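Local coordinates for protein amphiphysin (Drosophila melanogaster, PDB 1URU) that probably senses or induces membrane curvature through its BAR domain, a dimeric coiled-coil module linked to endocytosis, at residues M131-Y145 / R179-L193. Numbering follows the deposited sequence.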
HETATM    1  N   MSE A 131      -9.156 -33.390  -0.236  1.00 56.27           N
HETATM    2  CA  MSE A 131      -9.772 -33.975  -1.412  1.00 54.82           C
HETATM    3  C   MSE A 131      -8.714 -34.630  -2.245  1.00 55.13           C
HETATM    4  O   MSE A 131      -8.909 -35.721  -2.724  1.00 55.49           O
HETATM    5  CB  MSE A 131     -10.460 -32.884  -2.231  1.00 53.93           C
HETATM    6  CG  MSE A 131     -11.348 -33.382  -3.382  1.00 53.83           C
HETATM    7 SE   MSE A 131     -12.812 -34.781  -2.907  1.00 45.70          SE
HETATM    8  CE  MSE A 131     -14.064 -33.671  -2.121  1.00 44.89           C
ATOM      9  N   LYS A 132      -7.573 -33.973  -2.413  1.00 56.20           N
ATOM     10  CA  LYS A 132      -6.439 -34.547  -3.159  1.00 56.67           C
ATOM     11  C   LYS A 132      -5.983 -35.821  -2.447  1.00 56.95           C
ATOM     12  O   LYS A 132      -5.714 -36.830  -3.067  1.00 56.66           O
ATOM     13  CB  LYS A 132      -5.296 -33.514  -3.273  1.00 56.76           C
ATOM     14  CG  LYS A 132      -4.080 -33.931  -4.090  1.00 57.28           C
ATOM     15  CD  LYS A 132      -3.177 -32.731  -4.422  1.00 59.02           C
ATOM     16  CE  LYS A 132      -2.121 -33.057  -5.511  1.00 59.77           C
ATOM     17  NZ  LYS A 132      -1.107 -31.970  -5.702  1.00 59.31           N
ATOM     18  N   LYS A 133      -5.941 -35.782  -1.127  1.00 57.78           N
ATOM     19  CA  LYS A 133      -5.592 -36.961  -0.356  1.00 58.68           C
ATOM     20  C   LYS A 133      -6.567 -38.106  -0.628  1.00 58.27           C
ATOM     21  O   LYS A 133      -6.149 -39.262  -0.783  1.00 58.98           O
ATOM     22  CB  LYS A 133      -5.569 -36.636   1.138  1.00 59.59           C
ATOM     23  CG  LYS A 133      -4.735 -37.621   1.947  1.00 63.10           C
ATOM     24  CD  LYS A 133      -4.551 -37.194   3.417  1.00 66.14           C
ATOM     25  CE  LYS A 133      -4.238 -38.426   4.318  1.00 67.58           C
ATOM     26  NZ  LYS A 133      -3.535 -38.044   5.590  1.00 68.48           N
ATOM     27  N   LYS A 134      -7.860 -37.790  -0.704  1.00 57.18           N
ATOM     28  CA  LYS A 134      -8.854 -38.802  -1.013  1.00 56.19           C
ATOM     29  C   LYS A 134      -8.704 -39.344  -2.428  1.00 56.44           C
ATOM     30  O   LYS A 134      -8.909 -40.525  -2.661  1.00 55.93           O
ATOM     31  CB  LYS A 134     -10.251 -38.261  -0.830  1.00 55.72           C
ATOM     32  CG  LYS A 134     -11.295 -39.335  -0.740  1.00 54.08           C
ATOM     33  CD  LYS A 134     -12.626 -38.718  -0.419  1.00 54.05           C
ATOM     34  CE  LYS A 134     -13.730 -39.747  -0.313  1.00 53.55           C
ATOM     35  NZ  LYS A 134     -14.776 -39.254   0.622  1.00 53.27           N
ATOM     36  N   VAL A 135      -8.349 -38.496  -3.380  1.00 56.85           N
ATOM     37  CA  VAL A 135      -8.176 -38.962  -4.744  1.00 57.60           C
ATOM     38  C   VAL A 135      -6.985 -39.903  -4.877  1.00 58.78           C
ATOM     39  O   VAL A 135      -7.071 -40.900  -5.582  1.00 58.92           O
ATOM     40  CB  VAL A 135      -7.987 -37.814  -5.699  1.00 57.43           C
ATOM     41  CG1 VAL A 135      -7.453 -38.311  -7.034  1.00 57.23           C
ATOM     42  CG2 VAL A 135      -9.305 -37.068  -5.881  1.00 57.59           C
ATOM     43  N   GLU A 136      -5.879 -39.571  -4.210  1.00 60.12           N
ATOM     44  CA  GLU A 136      -4.671 -40.402  -4.197  1.00 60.81           C
ATOM     45  C   GLU A 136      -4.945 -41.721  -3.462  1.00 61.06           C
ATOM     46  O   GLU A 136      -4.302 -42.722  -3.729  1.00 60.99           O
ATOM     47  CB  GLU A 136      -3.488 -39.631  -3.563  1.00 60.95           C
ATOM     48  CG  GLU A 136      -2.877 -38.595  -4.506  1.00 62.65           C
ATOM     49  CD  GLU A 136      -2.073 -37.473  -3.828  1.00 64.30           C
ATOM     50  OE1 GLU A 136      -2.503 -36.915  -2.802  1.00 64.11           O
ATOM     51  OE2 GLU A 136      -1.005 -37.106  -4.367  1.00 66.30           O
ATOM     52  N   LYS A 137      -5.907 -41.721  -2.545  1.00 61.41           N
ATOM     53  CA  LYS A 137      -6.369 -42.971  -1.946  1.00 61.84           C
ATOM     54  C   LYS A 137      -7.183 -43.809  -2.935  1.00 62.35           C
ATOM     55  O   LYS A 137      -7.084 -45.010  -2.927  1.00 62.36           O
ATOM     56  CB  LYS A 137      -7.196 -42.718  -0.689  1.00 61.59           C
ATOM     57  CG  LYS A 137      -7.310 -43.933   0.201  1.00 61.89           C
ATOM     58  CD  LYS A 137      -8.178 -43.652   1.445  1.00 63.51           C
ATOM     59  CE  LYS A 137      -9.068 -44.860   1.821  1.00 65.10           C
ATOM     60  NZ  LYS A 137     -10.362 -44.438   2.452  1.00 66.50           N
ATOM     61  N   ARG A 138      -7.991 -43.189  -3.782  1.00 63.41           N
ATOM     62  CA  ARG A 138      -8.743 -43.944  -4.783  1.00 64.09           C
ATOM     63  C   ARG A 138      -7.772 -44.549  -5.778  1.00 65.60           C
ATOM     64  O   ARG A 138      -7.831 -45.745  -6.021  1.00 66.29           O
ATOM     65  CB  ARG A 138      -9.780 -43.065  -5.494  1.00 63.81           C
ATOM     66  CG  ARG A 138     -10.512 -43.721  -6.663  1.00 61.81           C
ATOM     67  CD  ARG A 138      -9.839 -43.537  -8.018  1.00 59.86           C
ATOM     68  NE  ARG A 138     -10.796 -43.676  -9.103  1.00 59.80           N
ATOM     69  CZ  ARG A 138     -10.488 -43.915 -10.381  1.00 60.35           C
ATOM     70  NH1 ARG A 138      -9.223 -44.042 -10.775  1.00 60.13           N
ATOM     71  NH2 ARG A 138     -11.462 -44.012 -11.289  1.00 59.63           N
ATOM     72  N   ASN A 139      -6.875 -43.730  -6.331  1.00 67.09           N
ATOM     73  CA  ASN A 139      -5.885 -44.183  -7.314  1.00 68.14           C
ATOM     74  C   ASN A 139      -5.030 -45.318  -6.746  1.00 68.84           C
ATOM     75  O   ASN A 139      -4.674 -46.245  -7.451  1.00 69.50           O
ATOM     76  CB  ASN A 139      -4.994 -43.022  -7.799  1.00 68.28           C
ATOM     77  CG  ASN A 139      -5.800 -41.880  -8.476  1.00 69.53           C
ATOM     78  OD1 ASN A 139      -7.017 -41.950  -8.593  1.00 72.43           O
ATOM     79  ND2 ASN A 139      -5.110 -40.827  -8.902  1.00 69.83           N
ATOM     80  N   ARG A 140      -4.738 -45.273  -5.461  1.00 69.57           N
ATOM     81  CA  ARG A 140      -3.914 -46.303  -4.833  1.00 70.47           C
ATOM     82  C   ARG A 140      -4.705 -47.623  -4.723  1.00 70.81           C
ATOM     83  O   ARG A 140      -4.261 -48.665  -5.197  1.00 70.66           O
ATOM     84  CB  ARG A 140      -3.472 -45.777  -3.464  1.00 70.75           C
ATOM     85  CG  ARG A 140      -2.528 -46.635  -2.648  1.00 72.30           C
ATOM     86  CD  ARG A 140      -2.131 -45.960  -1.333  1.00 74.00           C
ATOM     87  NE  ARG A 140      -1.821 -44.539  -1.558  1.00 75.80           N
ATOM     88  CZ  ARG A 140      -2.368 -43.494  -0.908  1.00 77.44           C
ATOM     89  NH1 ARG A 140      -3.281 -43.671   0.053  1.00 77.02           N
ATOM     90  NH2 ARG A 140      -1.988 -42.248  -1.225  1.00 77.83           N
ATOM     91  N   LYS A 141      -5.896 -47.542  -4.134  1.00 71.03           N
ATOM     92  CA  LYS A 141      -6.812 -48.673  -4.007  1.00 71.35           C
ATOM     93  C   LYS A 141      -7.144 -49.342  -5.366  1.00 71.69           C
ATOM     94  O   LYS A 141      -7.506 -50.530  -5.401  1.00 71.47           O
ATOM     95  CB  LYS A 141      -8.128 -48.236  -3.321  1.00 71.34           C
ATOM     96  CG  LYS A 141      -7.985 -47.511  -1.962  1.00 71.33           C
ATOM     97  CD  LYS A 141      -8.198 -48.411  -0.743  1.00 72.31           C
ATOM     98  CE  LYS A 141      -6.993 -48.399   0.225  1.00 72.46           C
ATOM     99  NZ  LYS A 141      -6.671 -49.771   0.735  1.00 72.26           N
ATOM    100  N   LEU A 142      -7.033 -48.583  -6.460  1.00 71.90           N
ATOM    101  CA  LEU A 142      -7.295 -49.097  -7.799  1.00 72.46           C
ATOM    102  C   LEU A 142      -6.139 -49.982  -8.287  1.00 73.66           C
ATOM    103  O   LEU A 142      -6.384 -51.101  -8.712  1.00 73.65           O
ATOM    104  CB  LEU A 142      -7.573 -47.956  -8.796  1.00 72.39           C
ATOM    105  CG  LEU A 142      -7.785 -48.272 -10.297  1.00 71.17           C
ATOM    106  CD1 LEU A 142      -8.848 -49.306 -10.519  1.00 70.33           C
ATOM    107  CD2 LEU A 142      -8.144 -47.035 -11.103  1.00 70.78           C
ATOM    108  N   ILE A 143      -4.886 -49.519  -8.217  1.00 75.06           N
ATOM    109  CA  ILE A 143      -3.748 -50.372  -8.648  1.00 76.14           C
ATOM    110  C   ILE A 143      -3.481 -51.590  -7.727  1.00 77.21           C
ATOM    111  O   ILE A 143      -2.748 -52.503  -8.112  1.00 77.74           O
ATOM    112  CB  ILE A 143      -2.420 -49.571  -8.823  1.00 76.04           C
ATOM    113  CG1 ILE A 143      -1.773 -49.318  -7.442  1.00 75.76           C
ATOM    114  CG2 ILE A 143      -2.646 -48.312  -9.706  1.00 75.47           C
ATOM    115  CD1 ILE A 143      -0.673 -48.277  -7.417  1.00 76.02           C
ATOM    116  N   ASP A 144      -4.039 -51.579  -6.515  1.00 78.21           N
ATOM    117  CA  ASP A 144      -3.965 -52.716  -5.602  1.00 78.91           C
ATOM    118  C   ASP A 144      -5.002 -53.758  -6.038  1.00 79.55           C
ATOM    119  O   ASP A 144      -4.733 -54.959  -6.006  1.00 79.49           O
ATOM    120  CB  ASP A 144      -4.215 -52.243  -4.161  1.00 79.03           C
ATOM    121  CG  ASP A 144      -4.086 -53.368  -3.115  1.00 79.89           C
ATOM    122  OD1 ASP A 144      -5.010 -53.497  -2.276  1.00 79.22           O
ATOM    123  OD2 ASP A 144      -3.104 -54.152  -3.035  1.00 81.25           O
ATOM    124  N   TYR A 145      -6.170 -53.275  -6.465  1.00 80.38           N
ATOM    125  CA  TYR A 145      -7.303 -54.120  -6.859  1.00 81.01           C
ATOM    126  C   TYR A 145      -7.049 -54.785  -8.198  1.00 81.54           C
ATOM    127  O   TYR A 145      -7.294 -55.979  -8.329  1.00 81.93           O
ATOM    128  CB  TYR A 145      -8.592 -53.286  -6.883  1.00 81.05           C
ATOM    129  CG  TYR A 145      -9.782 -53.807  -7.688  1.00 81.91           C
ATOM    130  CD1 TYR A 145     -10.118 -55.158  -7.729  1.00 83.01           C
ATOM    131  CD2 TYR A 145     -10.609 -52.910  -8.374  1.00 83.18           C
ATOM    132  CE1 TYR A 145     -11.236 -55.606  -8.470  1.00 84.31           C
ATOM    133  CE2 TYR A 145     -11.721 -53.336  -9.106  1.00 83.76           C
ATOM    134  CZ  TYR A 145     -12.034 -54.681  -9.153  1.00 84.85           C
ATOM    135  OH  TYR A 145     -13.147 -55.081  -9.874  1.00 85.37           O
ATOM    136  N   ARG A 179     -12.028 -54.577  -3.923  1.00 67.98           N
ATOM    137  CA  ARG A 179     -13.056 -54.133  -4.847  1.00 67.75           C
ATOM    138  C   ARG A 179     -14.229 -53.485  -4.112  1.00 67.34           C
ATOM    139  O   ARG A 179     -14.776 -52.525  -4.594  1.00 66.79           O
ATOM    140  CB  ARG A 179     -13.523 -55.299  -5.708  1.00 67.65           C
ATOM    141  CG  ARG A 179     -14.718 -55.010  -6.601  1.00 68.88           C
ATOM    142  CD  ARG A 179     -15.927 -55.922  -6.329  1.00 71.37           C
ATOM    143  NE  ARG A 179     -15.576 -57.334  -6.552  1.00 73.35           N
ATOM    144  CZ  ARG A 179     -15.418 -57.898  -7.763  1.00 73.74           C
ATOM    145  NH1 ARG A 179     -15.577 -57.186  -8.882  1.00 73.87           N
ATOM    146  NH2 ARG A 179     -15.086 -59.182  -7.854  1.00 72.81           N
ATOM    147  N   ARG A 180     -14.626 -54.008  -2.963  1.00 67.48           N
ATOM    148  CA  ARG A 180     -15.618 -53.321  -2.135  1.00 68.17           C
ATOM    149  C   ARG A 180     -15.055 -51.954  -1.738  1.00 67.68           C
ATOM    150  O   ARG A 180     -15.726 -50.930  -1.852  1.00 68.05           O
ATOM    151  CB  ARG A 180     -15.973 -54.153  -0.890  1.00 68.73           C
ATOM    152  CG  ARG A 180     -17.025 -53.527   0.093  1.00 71.64           C
ATOM    153  CD  ARG A 180     -18.478 -54.081  -0.057  1.00 75.27           C
ATOM    154  NE  ARG A 180     -19.554 -53.112   0.265  1.00 77.39           N
ATOM    155  CZ  ARG A 180     -20.869 -53.320   0.041  1.00 79.37           C
ATOM    156  NH1 ARG A 180     -21.292 -54.457  -0.511  1.00 80.30           N
ATOM    157  NH2 ARG A 180     -21.767 -52.389   0.363  1.00 79.38           N
ATOM    158  N   THR A 181     -13.800 -51.950  -1.313  1.00 67.14           N
ATOM    159  CA  THR A 181     -13.120 -50.766  -0.795  1.00 66.48           C
ATOM    160  C   THR A 181     -12.878 -49.710  -1.891  1.00 66.09           C
ATOM    161  O   THR A 181     -12.997 -48.512  -1.647  1.00 66.67           O
ATOM    162  CB  THR A 181     -11.784 -51.200  -0.070  1.00 66.32           C
ATOM    163  OG1 THR A 181     -11.484 -50.306   1.002  1.00 67.34           O
ATOM    164  CG2 THR A 181     -10.551 -51.113  -0.968  1.00 65.79           C
ATOM    165  N   TYR A 182     -12.544 -50.158  -3.096  1.00 65.33           N
ATOM    166  CA  TYR A 182     -12.361 -49.255  -4.234  1.00 64.48           C
ATOM    167  C   TYR A 182     -13.700 -48.681  -4.727  1.00 64.05           C
ATOM    168  O   TYR A 182     -13.794 -47.488  -5.011  1.00 63.51           O
ATOM    169  CB  TYR A 182     -11.669 -49.979  -5.393  1.00 64.23           C
ATOM    170  CG  TYR A 182     -11.740 -49.176  -6.665  1.00 64.11           C
ATOM    171  CD1 TYR A 182     -11.048 -47.982  -6.779  1.00 64.05           C
ATOM    172  CD2 TYR A 182     -12.540 -49.575  -7.734  1.00 63.17           C
ATOM    173  CE1 TYR A 182     -11.125 -47.229  -7.929  1.00 63.75           C
ATOM    174  CE2 TYR A 182     -12.617 -48.820  -8.886  1.00 61.87           C
ATOM    175  CZ  TYR A 182     -11.909 -47.651  -8.969  1.00 62.45           C
ATOM    176  OH  TYR A 182     -11.963 -46.868 -10.086  1.00 64.12           O
ATOM    177  N   GLU A 183     -14.705 -49.561  -4.850  1.00 63.67           N
ATOM    178  CA  GLU A 183     -16.066 -49.226  -5.300  1.00 63.08           C
ATOM    179  C   GLU A 183     -16.598 -48.037  -4.512  1.00 62.38           C
ATOM    180  O   GLU A 183     -17.013 -47.050  -5.095  1.00 62.60           O
ATOM    181  CB  GLU A 183     -17.045 -50.417  -5.130  1.00 63.22           C
ATOM    182  CG  GLU A 183     -17.189 -51.412  -6.293  1.00 63.91           C
ATOM    183  CD  GLU A 183     -18.128 -52.596  -5.959  1.00 65.68           C
ATOM    184  OE1 GLU A 183     -18.793 -52.534  -4.882  1.00 66.26           O
ATOM    185  OE2 GLU A 183     -18.211 -53.585  -6.757  1.00 62.68           O
ATOM    186  N   ILE A 184     -16.577 -48.117  -3.187  1.00 62.01           N
ATOM    187  CA  ILE A 184     -17.165 -47.045  -2.369  1.00 61.51           C
ATOM    188  C   ILE A 184     -16.432 -45.725  -2.602  1.00 60.62           C
ATOM    189  O   ILE A 184     -17.078 -44.692  -2.744  1.00 61.03           O
ATOM    190  CB  ILE A 184     -17.262 -47.406  -0.847  1.00 61.48           C
ATOM    191  CG1 ILE A 184     -17.982 -46.298  -0.057  1.00 62.86           C
ATOM    192  CG2 ILE A 184     -15.887 -47.582  -0.215  1.00 61.76           C
ATOM    193  CD1 ILE A 184     -19.407 -45.865  -0.588  1.00 64.33           C
ATOM    194  N   LEU A 185     -15.105 -45.771  -2.676  1.00 59.54           N
ATOM    195  CA  LEU A 185     -14.291 -44.573  -2.878  1.00 58.76           C
ATOM    196  C   LEU A 185     -14.523 -43.950  -4.256  1.00 57.62           C
ATOM    197  O   LEU A 185     -14.845 -42.781  -4.343  1.00 57.98           O
ATOM    198  CB  LEU A 185     -12.804 -44.902  -2.735  1.00 59.14           C
ATOM    199  CG  LEU A 185     -11.992 -44.422  -1.532  1.00 60.52           C
ATOM    200  CD1 LEU A 185     -10.558 -44.195  -1.975  1.00 60.68           C
ATOM    201  CD2 LEU A 185     -12.548 -43.157  -0.882  1.00 61.80           C
ATOM    202  N   ASN A 186     -14.330 -44.723  -5.321  1.00 56.28           N
ATOM    203  CA  ASN A 186     -14.615 -44.282  -6.690  1.00 55.13           C
ATOM    204  C   ASN A 186     -15.994 -43.654  -6.858  1.00 54.56           C
ATOM    205  O   ASN A 186     -16.141 -42.630  -7.545  1.00 53.86           O
ATOM    206  CB  ASN A 186     -14.508 -45.454  -7.664  1.00 55.09           C
ATOM    207  CG  ASN A 186     -14.744 -45.031  -9.101  1.00 54.16           C
ATOM    208  OD1 ASN A 186     -14.081 -44.145  -9.583  1.00 51.73           O
ATOM    209  ND2 ASN A 186     -15.694 -45.670  -9.783  1.00 53.78           N
ATOM    210  N   THR A 187     -16.995 -44.269  -6.227  1.00 53.79           N
ATOM    211  CA  THR A 187     -18.378 -43.794  -6.325  1.00 53.66           C
ATOM    212  C   THR A 187     -18.542 -42.451  -5.619  1.00 53.18           C
ATOM    213  O   THR A 187     -19.200 -41.537  -6.140  1.00 52.91           O
ATOM    214  CB  THR A 187     -19.350 -44.853  -5.756  1.00 53.70           C
ATOM    215  OG1 THR A 187     -19.582 -45.858  -6.750  1.00 54.38           O
ATOM    216  CG2 THR A 187     -20.738 -44.277  -5.498  1.00 54.16           C
ATOM    217  N   GLU A 188     -17.932 -42.349  -4.438  1.00 52.55           N
ATOM    218  CA  GLU A 188     -17.962 -41.129  -3.647  1.00 52.08           C
ATOM    219  C   GLU A 188     -17.283 -39.981  -4.390  1.00 51.46           C
ATOM    220  O   GLU A 188     -17.754 -38.853  -4.353  1.00 51.37           O
ATOM    221  CB  GLU A 188     -17.284 -41.341  -2.298  1.00 52.23           C
ATOM    222  CG  GLU A 188     -18.213 -41.873  -1.223  1.00 53.48           C
ATOM    223  CD  GLU A 188     -17.471 -42.291   0.039  1.00 56.55           C
ATOM    224  OE1 GLU A 188     -16.365 -41.748   0.294  1.00 59.29           O
ATOM    225  OE2 GLU A 188     -17.995 -43.160   0.784  1.00 56.92           O
ATOM    226  N   LEU A 189     -16.182 -40.273  -5.071  1.00 50.22           N
ATOM    227  CA  LEU A 189     -15.464 -39.249  -5.802  1.00 49.71           C
ATOM    228  C   LEU A 189     -16.197 -38.810  -7.087  1.00 49.24           C
ATOM    229  O   LEU A 189     -16.082 -37.651  -7.533  1.00 49.27           O
ATOM    230  CB  LEU A 189     -14.035 -39.721  -6.108  1.00 49.93           C
ATOM    231  CG  LEU A 189     -12.902 -39.389  -5.093  1.00 49.75           C
ATOM    232  CD1 LEU A 189     -13.342 -38.554  -3.873  1.00 48.37           C
ATOM    233  CD2 LEU A 189     -12.205 -40.630  -4.638  1.00 48.15           C
ATOM    234  N   HIS A 190     -16.956 -39.728  -7.680  1.00 48.09           N
ATOM    235  CA  HIS A 190     -17.712 -39.410  -8.883  1.00 46.48           C
ATOM    236  C   HIS A 190     -18.822 -38.398  -8.608  1.00 45.84           C
ATOM    237  O   HIS A 190     -19.206 -37.669  -9.502  1.00 45.55           O
ATOM    238  CB  HIS A 190     -18.255 -40.686  -9.523  1.00 45.91           C
ATOM    239  CG  HIS A 190     -17.391 -41.203 -10.614  1.00 44.20           C
ATOM    240  ND1 HIS A 190     -17.250 -40.543 -11.814  1.00 43.33           N
ATOM    241  CD2 HIS A 190     -16.582 -42.285 -10.677  1.00 43.60           C
ATOM    242  CE1 HIS A 190     -16.402 -41.211 -12.574  1.00 44.18           C
ATOM    243  NE2 HIS A 190     -15.972 -42.265 -11.905  1.00 41.06           N
ATOM    244  N   ASP A 191     -19.316 -38.369  -7.375  1.00 45.54           N
ATOM    245  CA  ASP A 191     -20.255 -37.349  -6.906  1.00 45.79           C
ATOM    246  C   ASP A 191     -19.553 -36.173  -6.233  1.00 45.87           C
ATOM    247  O   ASP A 191     -19.921 -35.014  -6.443  1.00 46.21           O
ATOM    248  CB  ASP A 191     -21.219 -37.936  -5.868  1.00 46.44           C
ATOM    249  CG  ASP A 191     -22.177 -38.995  -6.444  1.00 46.98           C
ATOM    250  OD1 ASP A 191     -22.355 -39.107  -7.687  1.00 47.58           O
ATOM    251  OD2 ASP A 191     -22.793 -39.763  -5.683  1.00 48.80           O
ATOM    252  N   GLU A 192     -18.548 -36.454  -5.411  1.00 45.57           N
ATOM    253  CA  GLU A 192     -17.986 -35.411  -4.570  1.00 45.98           C
ATOM    254  C   GLU A 192     -17.202 -34.374  -5.385  1.00 45.84           C
ATOM    255  O   GLU A 192     -17.270 -33.188  -5.102  1.00 45.67           O
ATOM    256  CB  GLU A 192     -17.123 -35.997  -3.438  1.00 46.08           C
ATOM    257  CG  GLU A 192     -17.927 -36.405  -2.212  1.00 47.05           C
ATOM    258  CD  GLU A 192     -17.105 -37.183  -1.198  1.00 50.03           C
ATOM    259  OE1 GLU A 192     -15.920 -36.838  -0.964  1.00 53.41           O
ATOM    260  OE2 GLU A 192     -17.633 -38.154  -0.627  1.00 51.24           O
ATOM    261  N   LEU A 193     -16.455 -34.840  -6.380  1.00 45.72           N
ATOM    262  CA  LEU A 193     -15.607 -33.968  -7.179  1.00 45.66           C
ATOM    263  C   LEU A 193     -16.386 -32.927  -7.965  1.00 45.06           C
ATOM    264  O   LEU A 193     -16.094 -31.756  -7.834  1.00 45.99           O
ATOM    265  CB  LEU A 193     -14.704 -34.784  -8.120  1.00 45.76           C
ATOM    266  CG  LEU A 193     -13.568 -35.531  -7.428  1.00 45.99           C
ATOM    267  CD1 LEU A 193     -12.999 -36.614  -8.327  1.00 46.24           C
ATOM    268  CD2 LEU A 193     -12.466 -34.563  -6.963  1.00 44.57           C
TER
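The ring of Tyr182 is sandwiched: methyl CD1 of Leu142 lies over one face in a CH-pi contact, 4.1 Å from the ring centroid, and CB of Asn186, one helical turn on, covers the opposite face. At its edge runs the chain of Arg138, with NE near the ring plane. Helices 92-156 and 172-239 are antiparallel neighbours in the three-helix coiled coil of the BAR domain; their segments 131-145 and 179-193 pack knobs-into-holes, the segment axes 9.2 Å apart at closest approach and 148° between their directions. Tyr145 receives CB of Arg179 over one face, 3.9 Å from the centroid, and meets Tyr182 obliquely, the planes at 36°; the Arg179 guanidinium turns to Glu176 in a salt bridge.

The Arg138 guanidinium has the Tyr182 hydroxyl over one face and OD1 of Asn186 at its edge. NH2 gives OD1 a bond of 3.1 Å, from above the amide's carbonyl plane, while NE adds a weak one. The chain bends at chi2 (-90°), and CG and CD pass CE1 of Tyr182 before the guanidinium reaches its hydroxyl; Phe39 of helix 35-84 adds a cation-pi contact from the third helix.

Lys134 and Arg138 are knobs into helix 172-239. Leu185 answers among Lys134, Lys137, Arg138 and Lys141, as does Leu189, whose CD2 lies against CB of Arg138 and CD1 against the Lys134 chain. Lys134 runs out straight beyond CG, roughly perpendicular to Glu188 and Glu192; its NZ meets OE1 of Glu188 at 3.0 Å on the anti side and OE1 of Glu192 at 3.1 Å through the syn lone pair.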